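Intergenic-region protein (Escherichia coli CFT073, PDB 2WJ9) belongs to the ArdB antirestriction family and probably counteracts host restriction, protecting incoming foreign DNA from cleavage. Local coordinates at residues 54-59 with 93-98; 79-84 with 117-122; 101-106 with 157-162. All coordinates share one frame; numbering follows the deposited sequence.

Contact 1 (54-59 with 93-98)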
loop_
_atom_site.group_PDB
_atom_site.type_symbol
_atom_site.label_atom_id
_atom_site.label_comp_id
_atom_site.label_asym_id
_atom_site.label_seq_id
_atom_site.Cartn_x
_atom_site.Cartn_y
_atom_site.Cartn_z
ATOM N N GLU B 54 2.930 23.949 -15.916
ATOM C CA GLU B 54 1.532 24.333 -16.139
ATOM C C GLU B 54 0.598 23.811 -15.041
ATOM O O GLU B 54 -0.303 24.524 -14.589
ATOM C CB GLU B 54 1.044 23.780 -17.489
ATOM C CG GLU B 54 1.899 24.150 -18.706
ATOM C CD GLU B 54 1.831 23.111 -19.829
ATOM O OE1 GLU B 54 2.110 21.920 -19.564
ATOM O OE2 GLU B 54 1.519 23.494 -20.981
ATOM N N GLN B 55 0.823 22.564 -14.626
ATOM C CA GLN B 55 -0.064 21.857 -13.689
ATOM C C GLN B 55 0.422 21.859 -12.244
ATOM O O GLN B 55 -0.223 21.262 -11.379
ATOM C CB GLN B 55 -0.238 20.405 -14.133
ATOM C CG GLN B 55 -0.747 20.240 -15.550
ATOM C CD GLN B 55 -0.798 18.784 -15.982
ATOM O OE1 GLN B 55 -0.413 17.883 -15.233
ATOM N NE2 GLN B 55 -1.272 18.547 -17.199
ATOM N N ARG B 56 1.547 22.518 -11.978
ATOM C CA ARG B 56 2.131 22.517 -10.633
ATOM C C ARG B 56 1.148 22.973 -9.569
ATOM O O ARG B 56 0.998 22.332 -8.529
ATOM C CB ARG B 56 3.357 23.427 -10.569
ATOM C CG ARG B 56 4.635 22.793 -11.049
ATOM C CD ARG B 56 5.858 23.589 -10.584
ATOM N NE ARG B 56 6.078 23.457 -9.142
ATOM C CZ ARG B 56 7.145 22.904 -8.563
ATOM N NH1 ARG B 56 8.152 22.423 -9.286
ATOM N NH2 ARG B 56 7.214 22.849 -7.230
ATOM N N ILE B 57 0.476 24.088 -9.830
ATOM C CA ILE B 57 -0.364 24.709 -8.814
ATOM C C ILE B 57 -1.579 23.852 -8.417
ATOM O O ILE B 57 -2.078 23.970 -7.295
ATOM C CB ILE B 57 -0.801 26.134 -9.232
ATOM C CG1 ILE B 57 -1.448 26.866 -8.048
ATOM C CG2 ILE B 57 -1.724 26.081 -10.448
ATOM C CD1 ILE B 57 -0.670 26.749 -6.743
ATOM N N SER B 58 -2.022 22.973 -9.313
ATOM C CA SER B 58 -3.157 22.072 -9.039
ATOM C C SER B 58 -2.785 20.741 -8.356
ATOM O O SER B 58 -3.666 19.982 -7.943
ATOM C CB SER B 58 -3.904 21.788 -10.342
ATOM O OG SER B 58 -4.474 22.977 -10.858
ATOM N N PHE B 59 -1.490 20.480 -8.213
ATOM C CA PHE B 59 -0.980 19.178 -7.739
ATOM C C PHE B 59 -1.567 18.710 -6.405
ATOM O O PHE B 59 -2.095 17.601 -6.312
ATOM C CB PHE B 59 0.556 19.242 -7.665
ATOM C CG PHE B 59 1.212 17.996 -7.129
ATOM C CD1 PHE B 59 1.437 16.895 -7.950
ATOM C CD2 PHE B 59 1.637 17.936 -5.806
ATOM C CE1 PHE B 59 2.061 15.751 -7.455
ATOM C CE2 PHE B 59 2.262 16.804 -5.305
ATOM C CZ PHE B 59 2.479 15.712 -6.117
ATOM N N TRP B 93 13.288 21.754 -5.690
ATOM C CA TRP B 93 12.332 20.654 -5.510
ATOM C C TRP B 93 11.242 20.623 -6.586
ATOM O O TRP B 93 10.615 21.644 -6.889
ATOM C CB TRP B 93 11.717 20.727 -4.110
ATOM C CG TRP B 93 12.717 20.382 -3.057
ATOM C CD1 TRP B 93 13.875 21.060 -2.779
ATOM C CD2 TRP B 93 12.682 19.261 -2.157
ATOM N NE1 TRP B 93 14.554 20.431 -1.767
ATOM C CE2 TRP B 93 13.844 19.335 -1.360
ATOM C CE3 TRP B 93 11.778 18.212 -1.941
ATOM C CZ2 TRP B 93 14.133 18.393 -0.369
ATOM C CZ3 TRP B 93 12.062 17.279 -0.945
ATOM C CH2 TRP B 93 13.232 17.378 -0.172
ATOM N N ASN B 94 11.039 19.440 -7.159
ATOM C CA ASN B 94 10.020 19.213 -8.191
ATOM C C ASN B 94 8.894 18.318 -7.674
ATOM O O ASN B 94 9.039 17.639 -6.652
ATOM C CB ASN B 94 10.640 18.546 -9.421
ATOM C CG ASN B 94 11.813 19.320 -9.991
ATOM O OD1 ASN B 94 12.864 18.743 -10.285
ATOM N ND2 ASN B 94 11.639 20.621 -10.168
ATOM N N LEU B 95 7.781 18.317 -8.403
ATOM C CA LEU B 95 6.633 17.476 -8.088
ATOM C C LEU B 95 6.537 16.325 -9.090
ATOM O O LEU B 95 6.792 16.509 -10.282
ATOM C CB LEU B 95 5.346 18.305 -8.074
ATOM C CG LEU B 95 5.357 19.584 -7.222
ATOM C CD1 LEU B 95 3.992 20.279 -7.241
ATOM C CD2 LEU B 95 5.794 19.302 -5.776
ATOM N N TYR B 96 6.175 15.142 -8.584
ATOM C CA TYR B 96 6.136 13.900 -9.375
ATOM C C TYR B 96 4.858 13.075 -9.131
ATOM O O TYR B 96 4.349 13.008 -8.012
ATOM C CB TYR B 96 7.358 13.021 -9.051
ATOM C CG TYR B 96 8.677 13.653 -9.426
ATOM C CD1 TYR B 96 9.191 13.523 -10.714
ATOM C CD2 TYR B 96 9.404 14.392 -8.501
ATOM C CE1 TYR B 96 10.400 14.112 -11.066
ATOM C CE2 TYR B 96 10.620 14.975 -8.838
ATOM C CZ TYR B 96 11.110 14.843 -10.126
ATOM O OH TYR B 96 12.314 15.440 -10.471
ATOM N N THR B 97 4.372 12.436 -10.193
ATOM C CA THR B 97 3.310 11.422 -10.115
ATOM C C THR B 97 3.876 10.020 -10.379
ATOM O O THR B 97 4.887 9.881 -11.074
ATOM C CB THR B 97 2.146 11.713 -11.111
ATOM O OG1 THR B 97 2.610 11.690 -12.474
ATOM C CG2 THR B 97 1.509 13.070 -10.806
ATOM N N LEU B 98 3.217 9.003 -9.815
ATOM C CA LEU B 98 3.601 7.594 -9.990
ATOM C C LEU B 98 2.488 6.879 -10.776
ATOM O O LEU B 98 1.323 7.245 -10.659
ATOM C CB LEU B 98 3.833 6.917 -8.622
ATOM C CG LEU B 98 5.107 7.280 -7.820
ATOM C CD1 LEU B 98 4.948 6.908 -6.357
ATOM C CD2 LEU B 98 6.359 6.631 -8.409
#
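With CG anti to the backbone N (chi1 177°), Phe59 brings CG to 3.6 Å from Leu95 CD1. Leu95 has its own CG anti to the carbonyl carbon (chi1 -51°), which places that atom against the Arg56 guanidinium. The Phe59 and Leu95 side chains meet at a slant. Leu95 CB stands over the centre of the Phe59 ring, 4.1 Å from the ring centroid, in a CH-pi contact. At the ring edge, near the plane, Tyr96 O approaches to 3.6 Å from Phe59 CE1. Thr97 CG2 comes to this edge as well.

Arg56 crosses Leu95 at about a right angle. One face of the guanidinium lies on Leu95 CG, which is 3.8 Å from Arg56 NH2 and offset toward the rim. Trp93 O sits in the plane at the guanidinium edge, 3.5 Å from Arg56 NH1.

The contact joins the turn leading into helix 59-64 to the middle strand of the three-stranded antiparallel sheet. Val51 packs on both Phe59 and Leu95, and Ala103 also touches Phe59.

No hydrogen bond links the two segments. Dispersion and CH-pi contact therefore carry the pairing, with Leu95 as the shared apolar surface. The carbonyl oxygens of Trp93 and Tyr96 probably add a weak electrostatic attraction to the arginine and to the ring edge.

Contact 2 (79-84 with 117-122). With SO4 (sulfate ion), chain H.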
loop_
_atom_site.group_PDB
_atom_site.type_symbol
_atom_site.label_atom_id
_atom_site.label_comp_id
_atom_site.label_asym_id
_atom_site.label_seq_id
_atom_site.Cartn_x
_atom_site.Cartn_y
_atom_site.Cartn_z
ATOM N N GLY B 79 9.777 20.279 6.593
ATOM C CA GLY B 79 10.038 20.134 8.029
ATOM C C GLY B 79 10.782 18.846 8.332
ATOM O O GLY B 79 11.783 18.861 9.038
ATOM N N TRP B 80 10.300 17.727 7.796
ATOM C CA TRP B 80 11.009 16.450 7.968
ATOM C C TRP B 80 12.422 16.499 7.360
ATOM O O TRP B 80 13.373 15.998 7.955
ATOM C CB TRP B 80 10.207 15.266 7.407
ATOM C CG TRP B 80 9.150 14.778 8.350
ATOM C CD1 TRP B 80 7.806 14.957 8.238
ATOM C CD2 TRP B 80 9.357 14.062 9.578
ATOM N NE1 TRP B 80 7.157 14.380 9.308
ATOM C CE2 TRP B 80 8.086 13.827 10.146
ATOM C CE3 TRP B 80 10.492 13.580 10.238
ATOM C CZ2 TRP B 80 7.916 13.131 11.346
ATOM C CZ3 TRP B 80 10.324 12.901 11.452
ATOM C CH2 TRP B 80 9.045 12.680 11.983
ATOM N N MET B 81 12.559 17.125 6.194
ATOM C CA MET B 81 13.855 17.204 5.516
ATOM C C MET B 81 14.859 17.991 6.380
ATOM O O MET B 81 16.038 17.615 6.485
ATOM C CB MET B 81 13.674 17.824 4.123
ATOM C CG MET B 81 14.830 17.651 3.157
ATOM S SD MET B 81 15.283 15.952 2.798
ATOM C CE MET B 81 16.785 15.823 3.766
ATOM N N ASP B 82 14.388 19.058 7.024
ATOM C CA ASP B 82 15.222 19.814 7.969
ATOM C C ASP B 82 15.617 19.013 9.205
ATOM O O ASP B 82 16.707 19.212 9.732
ATOM C CB ASP B 82 14.522 21.087 8.450
ATOM C CG ASP B 82 14.526 22.195 7.418
ATOM O OD1 ASP B 82 15.286 22.126 6.429
ATOM O OD2 ASP B 82 13.764 23.155 7.618
ATOM N N ARG B 83 14.731 18.146 9.689
ATOM C CA ARG B 83 15.063 17.278 10.829
ATOM C C ARG B 83 16.112 16.240 10.446
ATOM O O ARG B 83 17.019 15.951 11.227
ATOM C CB ARG B 83 13.834 16.538 11.354
ATOM C CG ARG B 83 12.940 17.356 12.236
ATOM C CD ARG B 83 11.709 16.559 12.665
ATOM N NE ARG B 83 10.639 17.493 12.998
ATOM C CZ ARG B 83 9.537 17.698 12.284
ATOM N NH1 ARG B 83 9.277 16.994 11.184
ATOM N NH2 ARG B 83 8.668 18.614 12.698
ATOM N N LEU B 84 15.968 15.678 9.248
ATOM C CA LEU B 84 16.825 14.580 8.797
ATOM C C LEU B 84 18.207 15.044 8.339
ATOM O O LEU B 84 19.185 14.320 8.519
ATOM C CB LEU B 84 16.144 13.794 7.674
ATOM C CG LEU B 84 14.851 13.073 8.077
ATOM C CD1 LEU B 84 14.182 12.410 6.866
ATOM C CD2 LEU B 84 15.111 12.064 9.205
ATOM N N TRP B 117 23.795 13.534 -0.116
ATOM C CA TRP B 117 23.468 14.112 1.193
ATOM C C TRP B 117 23.585 13.078 2.311
ATOM O O TRP B 117 23.292 11.902 2.115
ATOM C CB TRP B 117 22.041 14.671 1.215
ATOM C CG TRP B 117 21.776 15.841 0.312
ATOM C CD1 TRP B 117 22.693 16.624 -0.333
ATOM C CD2 TRP B 117 20.489 16.380 -0.013
ATOM N NE1 TRP B 117 22.051 17.607 -1.055
ATOM C CE2 TRP B 117 20.698 17.478 -0.874
ATOM C CE3 TRP B 117 19.179 16.030 0.331
ATOM C CZ2 TRP B 117 19.639 18.231 -1.396
ATOM C CZ3 TRP B 117 18.126 16.779 -0.186
ATOM C CH2 TRP B 117 18.363 17.864 -1.041
ATOM N N VAL B 118 23.995 13.533 3.490
ATOM C CA VAL B 118 23.995 12.697 4.689
ATOM C C VAL B 118 22.816 13.063 5.586
ATOM O O VAL B 118 22.640 14.233 5.943
ATOM C CB VAL B 118 25.294 12.867 5.498
ATOM C CG1 VAL B 118 25.274 11.965 6.735
ATOM C CG2 VAL B 118 26.508 12.567 4.626
ATOM N N LEU B 119 22.012 12.059 5.934
ATOM C CA LEU B 119 20.840 12.235 6.788
ATOM C C LEU B 119 21.035 11.491 8.104
ATOM O O LEU B 119 21.759 10.496 8.156
ATOM C CB LEU B 119 19.580 11.712 6.089
ATOM C CG LEU B 119 18.970 12.592 4.990
ATOM C CD1 LEU B 119 19.919 12.784 3.827
ATOM C CD2 LEU B 119 17.650 11.993 4.510
ATOM N N PHE B 120 20.389 11.984 9.158
ATOM C CA PHE B 120 20.394 11.329 10.470
ATOM C C PHE B 120 19.015 11.424 11.118
ATOM O O PHE B 120 18.471 12.517 11.272
ATOM C CB PHE B 120 21.438 11.954 11.396
ATOM C CG PHE B 120 21.389 11.426 12.811
ATOM C CD1 PHE B 120 21.824 10.139 13.103
ATOM C CD2 PHE B 120 20.884 12.206 13.845
ATOM C CE1 PHE B 120 21.777 9.641 14.408
ATOM C CE2 PHE B 120 20.829 11.716 15.150
ATOM C CZ PHE B 120 21.275 10.431 15.428
ATOM N N ASN B 121 18.466 10.273 11.494
ATOM C CA ASN B 121 17.184 10.198 12.189
ATOM C C ASN B 121 17.405 9.883 13.673
ATOM O O ASN B 121 17.821 8.783 14.028
ATOM C CB ASN B 121 16.303 9.128 11.543
ATOM C CG ASN B 121 14.877 9.112 12.096
ATOM O OD1 ASN B 121 14.556 9.801 13.063
ATOM N ND2 ASN B 121 14.021 8.315 11.476
ATOM N N ALA B 122 17.104 10.856 14.528
ATOM C CA ALA B 122 17.225 10.682 15.980
ATOM C C ALA B 122 16.250 9.659 16.587
ATOM O O ALA B 122 16.539 9.094 17.646
ATOM C CB ALA B 122 17.086 12.036 16.692
HETATM S S SO4 H . 4.934 17.668 12.119
HETATM O O1 SO4 H . 5.636 16.407 12.371
HETATM O O2 SO4 H . 5.830 18.787 12.398
HETATM O O3 SO4 H . 4.537 17.620 10.700
HETATM O O4 SO4 H . 3.778 17.768 13.023
HETATM O O HOH W 1 16.584 13.624 13.232
HETATM O O HOH W 2 19.731 15.245 11.685
#
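Leu84 and Leu119 meet where helix 73-84 ends against strand 117-121. The helix and strand segments run at 94° to each other. Leu84 CB packs on Leu119 CD2 at 3.9 Å. The Leu84 and Asn121 side chains lie side by side and point the same way, with Leu84 CD2 against Asn121 CB. The amide of Asn121 is held elsewhere, by Ile179 O and Met123 N.

Met81 starts with CG anti to the backbone N (chi1 -165°), then bends at both chi2 and chi3. Its methyl crosses to the strand, with Met81 CE 4.0 Å from Leu119 CD2. Met81 CE also lies obliquely to the Trp117 ring. Met81 SD is 5.4 Å from the centroid of the Trp117 six-membered ring and approaches it obliquely too, in a Met-aromatic contact.

Arg83 is extended from CG to NE and turns outward. Arg83 NH1 stands 3.3 Å above the plane of the Trp80 ring, over its centre. Arg83 NH2 donates to O2 of a sulfate at 2.9 Å. This ion probably comes from the crystallisation liquor, and Arg76 binds it too.

Phe120 N donates to Leu84 O at 2.7 Å, nearly straight (167°) and in the carbonyl plane. Leu119 CA adds a CA-H...O contact to the same oxygen, Leu84 O, at 3.2 Å. Water 1 donates to Arg83 O and Phe120 O and accepts from Ala122 N. Helix-end carbonyls thus gain partners from the strand and from water, while Met81, Leu84, Leu119 and Trp117 make apolar contacts.

Contact 3 (101-106 with 157-162)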
loop_
_atom_site.group_PDB
_atom_site.type_symbol
_atom_site.label_atom_id
_atom_site.label_comp_id
_atom_site.label_asym_id
_atom_site.label_seq_id
_atom_site.Cartn_x
_atom_site.Cartn_y
_atom_site.Cartn_z
ATOM N N GLY B 101 -0.751 5.513 -9.030
ATOM C CA GLY B 101 -1.601 6.532 -8.403
ATOM C C GLY B 101 -0.931 7.356 -7.311
ATOM O O GLY B 101 -1.529 8.284 -6.774
ATOM N N GLY B 102 0.315 7.030 -6.994
ATOM C CA GLY B 102 1.061 7.769 -5.977
ATOM C C GLY B 102 1.555 9.112 -6.466
ATOM O O GLY B 102 1.421 9.459 -7.641
ATOM N N ALA B 103 2.127 9.888 -5.556
ATOM C CA ALA B 103 2.669 11.202 -5.898
ATOM C C ALA B 103 3.617 11.645 -4.783
ATOM O O ALA B 103 3.448 11.250 -3.618
ATOM C CB ALA B 103 1.533 12.224 -6.095
ATOM N N PHE B 104 4.613 12.448 -5.141
ATOM C CA PHE B 104 5.607 12.920 -4.165
ATOM C C PHE B 104 6.364 14.165 -4.651
ATOM O O PHE B 104 6.125 14.681 -5.742
ATOM C CB PHE B 104 6.572 11.784 -3.786
ATOM C CG PHE B 104 7.478 11.336 -4.899
ATOM C CD1 PHE B 104 8.784 11.785 -4.970
ATOM C CD2 PHE B 104 7.028 10.449 -5.872
ATOM C CE1 PHE B 104 9.637 11.366 -5.986
ATOM C CE2 PHE B 104 7.878 10.025 -6.895
ATOM C CZ PHE B 104 9.177 10.479 -6.951
ATOM N N MET B 105 7.256 14.680 -3.818
ATOM C CA MET B 105 8.121 15.790 -4.217
ATOM C C MET B 105 9.559 15.471 -3.847
ATOM O O MET B 105 9.812 14.853 -2.814
ATOM C CB MET B 105 7.675 17.110 -3.570
ATOM C CG MET B 105 7.816 17.172 -2.059
ATOM S SD MET B 105 7.147 18.683 -1.301
ATOM C CE MET B 105 7.730 19.916 -2.434
ATOM N N ALA B 106 10.490 15.882 -4.698
ATOM C CA ALA B 106 11.918 15.630 -4.467
ATOM C C ALA B 106 12.780 16.521 -5.352
ATOM O O ALA B 106 12.294 17.088 -6.327
ATOM C CB ALA B 106 12.231 14.156 -4.759
ATOM N N THR B 157 -3.046 6.969 4.014
ATOM C CA THR B 157 -2.478 5.608 4.092
ATOM C C THR B 157 -2.156 5.044 2.699
ATOM O O THR B 157 -1.085 4.467 2.470
ATOM C CB THR B 157 -3.433 4.617 4.828
ATOM O OG1 THR B 157 -4.079 5.256 5.940
ATOM C CG2 THR B 157 -2.680 3.373 5.321
ATOM N N VAL B 158 -3.084 5.206 1.756
ATOM C CA VAL B 158 -2.841 4.728 0.403
ATOM C C VAL B 158 -1.653 5.431 -0.283
ATOM O O VAL B 158 -0.837 4.762 -0.914
ATOM C CB VAL B 158 -4.117 4.804 -0.446
ATOM C CG1 VAL B 158 -3.803 4.579 -1.925
ATOM C CG2 VAL B 158 -5.156 3.801 0.081
ATOM N N HIS B 159 -1.543 6.750 -0.135
ATOM C CA HIS B 159 -0.348 7.478 -0.594
ATOM C C HIS B 159 0.946 6.899 0.013
ATOM O O HIS B 159 1.952 6.739 -0.687
ATOM C CB HIS B 159 -0.462 8.988 -0.315
ATOM C CG HIS B 159 -1.100 9.762 -1.430
ATOM N ND1 HIS B 159 -0.565 9.813 -2.700
ATOM C CD2 HIS B 159 -2.226 10.516 -1.466
ATOM C CE1 HIS B 159 -1.343 10.549 -3.476
ATOM N NE2 HIS B 159 -2.355 10.994 -2.752
ATOM N N TYR B 160 0.919 6.568 1.304
ATOM C CA TYR B 160 2.073 5.939 1.943
ATOM C C TYR B 160 2.442 4.594 1.304
ATOM O O TYR B 160 3.601 4.373 0.944
ATOM C CB TYR B 160 1.838 5.750 3.444
ATOM C CG TYR B 160 2.997 5.054 4.142
ATOM C CD1 TYR B 160 4.220 5.694 4.279
ATOM C CD2 TYR B 160 2.881 3.756 4.626
ATOM C CE1 TYR B 160 5.299 5.073 4.891
ATOM C CE2 TYR B 160 3.962 3.117 5.261
ATOM C CZ TYR B 160 5.173 3.788 5.384
ATOM O OH TYR B 160 6.260 3.177 6.010
ATOM N N TYR B 161 1.459 3.703 1.151
ATOM C CA TYR B 161 1.720 2.380 0.553
ATOM C C TYR B 161 2.226 2.511 -0.904
ATOM O O TYR B 161 3.118 1.786 -1.334
ATOM C CB TYR B 161 0.476 1.467 0.631
ATOM C CG TYR B 161 0.253 0.798 1.982
ATOM C CD1 TYR B 161 -0.859 1.096 2.754
ATOM C CD2 TYR B 161 1.146 -0.158 2.477
ATOM C CE1 TYR B 161 -1.070 0.490 3.991
ATOM C CE2 TYR B 161 0.936 -0.770 3.716
ATOM C CZ TYR B 161 -0.168 -0.432 4.466
ATOM O OH TYR B 161 -0.396 -1.019 5.692
ATOM N N ARG B 162 1.677 3.458 -1.649
ATOM C CA ARG B 162 2.048 3.624 -3.061
ATOM C C ARG B 162 3.489 4.128 -3.235
ATOM O O ARG B 162 4.244 3.607 -4.059
ATOM C CB ARG B 162 1.034 4.513 -3.781
ATOM C CG ARG B 162 -0.270 3.762 -4.051
ATOM C CD ARG B 162 -1.372 4.645 -4.580
ATOM N NE ARG B 162 -2.521 3.838 -4.990
ATOM C CZ ARG B 162 -3.700 4.324 -5.362
ATOM N NH1 ARG B 162 -3.922 5.634 -5.368
ATOM N NH2 ARG B 162 -4.660 3.483 -5.728
HETATM O O HOH W 3 -2.612 7.569 -3.643
HETATM O O HOH W 4 1.928 8.421 -2.981
#
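His159 and Arg162, one turn apart on helix 154-168, face the glycine turn of the beta-hairpin formed by strands 93-98 and 103-107. The turn and the first strand residue, Ala103, pack on the helix near the centre of the chain. The His159 ring and the Arg162 guanidinium stand with their planes roughly perpendicular.

The Arg162 chain is extended from CG to NE, with Arg162 CD 3.8 Å from Gly102 N. The guanidinium is sandwiched: Gly101 CA covers one face and Val158 CG1 the opposite one, 3.3 Å above the plane. Gly101 has a positive phi (96°) and no side chain, and its backbone can lie close to the flat group. Arg162 NH1 also donates to Ser35 O.

His159 turns its ring edge to the start of strand 103-107. Ala103 N lies near the ring plane, 3.9 Å from His159 ND1. The gap is bridged by water 4, which sits in the plane of the ring. It accepts from Ala103 N at 3.0 Å and donates to His159 O at 2.8 Å. It is also hydrogen-bonded to His159 ND1. His159 NE2 bonds to His63 O, and the ring stacks with Phe64.

The same helix takes part in the dimer, where Tyr161 meets Tyr161 of the second subunit.

Water 3 lies between the two groups: it rests over the centre of the His159 ring, takes a hydrogen bond of 2.9 Å from Arg162 NH1, and gives a weak one to Gly101 O.

From the N terminus, contact 1 opens in the loop after strand 48-50 and closes on strand 93-98. Contact 2 opens on helix 73-84, before contact 1 has closed, so the two cross. Contact 3 opens at 101-106, inside the span of contact 2, and closes far later on helix 154-168; contacts 2 and 3 also cross. Contacts 1 and 3 run in series. They share the three-stranded sheet, where Tyr96 N probably bonds to Phe104 O. Contact 2 reaches the separate two-stranded sheet. It touches contact 1 where Met81 packs on Trp93. Together they tie both sheets to the helices around them.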